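Local coordinates for protein aldehyde Dehydrogenase (Burkholderia cenocepacia, PDB 4O6R) that probably oxidises aldehydes with NAD(P)+ as the electron acceptor, as other members of the aldehyde dehydrogenase family do, at residues 210-213 and 214-217. Numbering follows the deposited sequence.
Sequences PGYG and HTAG. With AMP (adenosine monophosphate), chain E.
The adenine pocket of the nucleotide-binding domain is lined here by the first turn of helix 213-222, where Gly213 and Gly217 face the AMP and Tyr212 meets His214 and Thr215 beside it. Gly213 CA lies 3.4 Å from AMP N9 and Gly217 C 3.4 Å from AMP C2, so the backbone itself lies against the base. Tyr212 is the N-cap residue, and its carbonyl oxygen ties the turn together. Gly217 N donates to Tyr212 O in the carbonyl plane at 3.3 Å, a nearly straight bond (173°) that spans five residues and marks a wider pi-type turn, while Thr215 N adds a weak bond to the same oxygen. Strand 206-208, the turn and helix 213-222 form a strand-turn-helix unit of the Rossmann-like domain, which lays its helix against the adenine, as in other aldehyde dehydrogenases. On its outer side, the His214 ring swings back with CG between the backbone N and carbonyl carbon (chi1 64°), which sets one ring face against Tyr212 CB, 4.0 Å from the ring centroid, in a CH-pi contact. The two rings run nearly parallel (9°) but are slid so far apart that they barely overlap. Thr215 OG1 sits at the edge of the tyrosine ring, and a water 2.7 Å from Thr215 OG1 bridges it to Tyr212 N. Lys180, which also binds AMP, donates from NZ to Gly211 O.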
ATOM      1  N   PRO A 210      -4.770  -8.625  36.233  1.00 12.67           N
ATOM      2  CA  PRO A 210      -6.146  -8.393  36.629  1.00 13.19           C
ATOM      3  C   PRO A 210      -6.173  -7.646  37.972  1.00 13.91           C
ATOM      4  O   PRO A 210      -5.379  -7.948  38.874  1.00 14.28           O
ATOM      5  CB  PRO A 210      -6.719  -9.798  36.832  1.00 13.54           C
ATOM      6  CG  PRO A 210      -5.719 -10.754  36.278  1.00 13.55           C
ATOM      7  CD  PRO A 210      -4.389 -10.038  36.381  1.00 13.12           C
ATOM      8  N   GLY A 211      -7.089  -6.707  38.090  1.00 14.14           N
ATOM      9  CA  GLY A 211      -7.225  -5.881  39.280  1.00 15.05           C
ATOM     10  C   GLY A 211      -8.281  -4.843  38.982  1.00 15.22           C
ATOM     11  O   GLY A 211      -8.810  -4.800  37.867  1.00 15.19           O
ATOM     12  N   TYR A 212      -8.608  -4.024  39.973  1.00 15.96           N
ATOM     13  CA  TYR A 212      -9.606  -3.006  39.781  1.00 16.25           C
ATOM     14  C   TYR A 212      -9.143  -1.921  38.813  1.00 16.11           C
ATOM     15  O   TYR A 212      -7.952  -1.629  38.660  1.00 15.27           O
ATOM     16  CB  TYR A 212      -9.991  -2.352  41.102  1.00 16.96           C
ATOM     17  CG  TYR A 212     -10.663  -3.286  42.079  1.00 17.72           C
ATOM     18  CD1 TYR A 212     -11.824  -4.006  41.729  1.00 17.74           C
ATOM     19  CD2 TYR A 212     -10.150  -3.448  43.360  1.00 18.24           C
ATOM     20  CE1 TYR A 212     -12.439  -4.855  42.643  1.00 18.34           C
ATOM     21  CE2 TYR A 212     -10.771  -4.288  44.265  1.00 18.83           C
ATOM     22  CZ  TYR A 212     -11.902  -4.980  43.903  1.00 18.71           C
ATOM     23  OH  TYR A 212     -12.459  -5.810  44.844  1.00 19.34           O
ATOM     24  N   GLY A 213     -10.122  -1.292  38.189  1.00 16.28           N
ATOM     25  CA  GLY A 213      -9.863  -0.175  37.301  1.00 16.42           C
ATOM     26  C   GLY A 213      -9.148   0.957  37.992  1.00 16.95           C
ATOM     27  O   GLY A 213      -8.197   1.540  37.447  1.00 16.95           O
ATOM     28  N   HIS A 214      -9.571   1.257  39.214  1.00 17.50           N
ATOM     29  CA  HIS A 214      -9.072   2.421  39.904  1.00 18.04           C
ATOM     30  C   HIS A 214      -7.746   2.179  40.588  1.00 18.31           C
ATOM     31  O   HIS A 214      -7.160   3.107  41.112  1.00 20.09           O
ATOM     32  CB  HIS A 214     -10.096   2.908  40.907  1.00 19.13           C
ATOM     33  CG  HIS A 214     -10.379   1.936  42.014  1.00 19.84           C
ATOM     34  ND1 HIS A 214     -11.392   1.003  41.942  1.00 20.57           N
ATOM     35  CD2 HIS A 214      -9.801   1.771  43.226  1.00 20.82           C
ATOM     36  CE1 HIS A 214     -11.417   0.296  43.059  1.00 20.90           C
ATOM     37  NE2 HIS A 214     -10.458   0.739  43.853  1.00 21.26           N
ATOM     38  N   THR A 215      -7.255   0.943  40.613  1.00 17.88           N
ATOM     39  CA  THR A 215      -5.916   0.664  41.149  1.00 17.04           C
ATOM     40  C   THR A 215      -4.967   0.336  39.971  1.00 16.05           C
ATOM     41  O   THR A 215      -4.186   1.192  39.541  1.00 15.70           O
ATOM     42  CB  THR A 215      -5.929  -0.493  42.168  1.00 17.27           C
ATOM     43  OG1 THR A 215      -6.668  -1.607  41.648  1.00 17.37           O
ATOM     44  CG2 THR A 215      -6.591  -0.073  43.487  1.00 17.87           C
ATOM     45  N   ALA A 216      -5.060  -0.885  39.438  1.00 15.11           N
ATOM     46  CA  ALA A 216      -4.195  -1.321  38.333  1.00 14.41           C
ATOM     47  C   ALA A 216      -4.430  -0.532  37.066  1.00 13.81           C
ATOM     48  O   ALA A 216      -3.489  -0.095  36.430  1.00 13.00           O
ATOM     49  CB  ALA A 216      -4.378  -2.808  38.042  1.00 14.42           C
ATOM     50  N   GLY A 217      -5.691  -0.364  36.682  1.00 13.95           N
ATOM     51  CA  GLY A 217      -6.012   0.298  35.411  1.00 13.81           C
ATOM     52  C   GLY A 217      -5.499   1.723  35.373  1.00 13.81           C
ATOM     53  O   GLY A 217      -4.899   2.144  34.392  1.00 13.70           O
TER
HETATM   54  P   AMP E 501     -15.575   0.516  32.307  1.00 46.70           P
HETATM   55  O1P AMP E 501     -15.690   1.169  30.972  1.00 36.28           O
HETATM   56  O2P AMP E 501     -15.213   1.525  33.418  1.00 41.48           O
HETATM   57  O3P AMP E 501     -16.744  -0.442  32.603  1.00 51.03           O
HETATM   58  O5' AMP E 501     -14.289  -0.518  32.290  1.00 44.56           O
HETATM   59  C5' AMP E 501     -13.756  -1.367  31.236  1.00 38.35           C
HETATM   60  C4' AMP E 501     -12.330  -1.806  31.685  1.00 38.06           C
HETATM   61  O4' AMP E 501     -11.633  -0.646  32.182  1.00 38.77           O
HETATM   62  C3' AMP E 501     -12.225  -2.829  32.824  1.00 34.77           C
HETATM   63  O3' AMP E 501     -11.143  -3.804  32.677  1.00 29.84           O
HETATM   64  C2' AMP E 501     -12.055  -1.929  34.060  1.00 35.64           C
HETATM   65  O2' AMP E 501     -11.496  -2.547  35.242  1.00 29.73           O
HETATM   66  C1' AMP E 501     -11.202  -0.777  33.536  1.00 36.47           C
HETATM   67  N9  AMP E 501     -11.304   0.517  34.295  1.00 36.46           N
HETATM   68  C8  AMP E 501     -12.315   0.942  35.110  1.00 37.66           C
HETATM   69  N7  AMP E 501     -12.023   2.170  35.652  1.00 40.01           N
HETATM   70  C5  AMP E 501     -10.809   2.569  35.182  1.00 37.61           C
HETATM   71  C6  AMP E 501      -9.899   3.746  35.316  1.00 39.32           C
HETATM   72  N6  AMP E 501     -10.208   4.796  36.088  1.00 43.42           N
HETATM   73  N1  AMP E 501      -8.730   3.778  34.651  1.00 38.01           N
HETATM   74  C2  AMP E 501      -8.382   2.742  33.872  1.00 37.09           C
HETATM   75  N3  AMP E 501      -9.143   1.637  33.709  1.00 34.63           N
HETATM   76  C4  AMP E 501     -10.343   1.473  34.305  1.00 37.68           C
HETATM   77  O   HOH W   1      -6.812  -4.182  42.507  1.00 13.99           O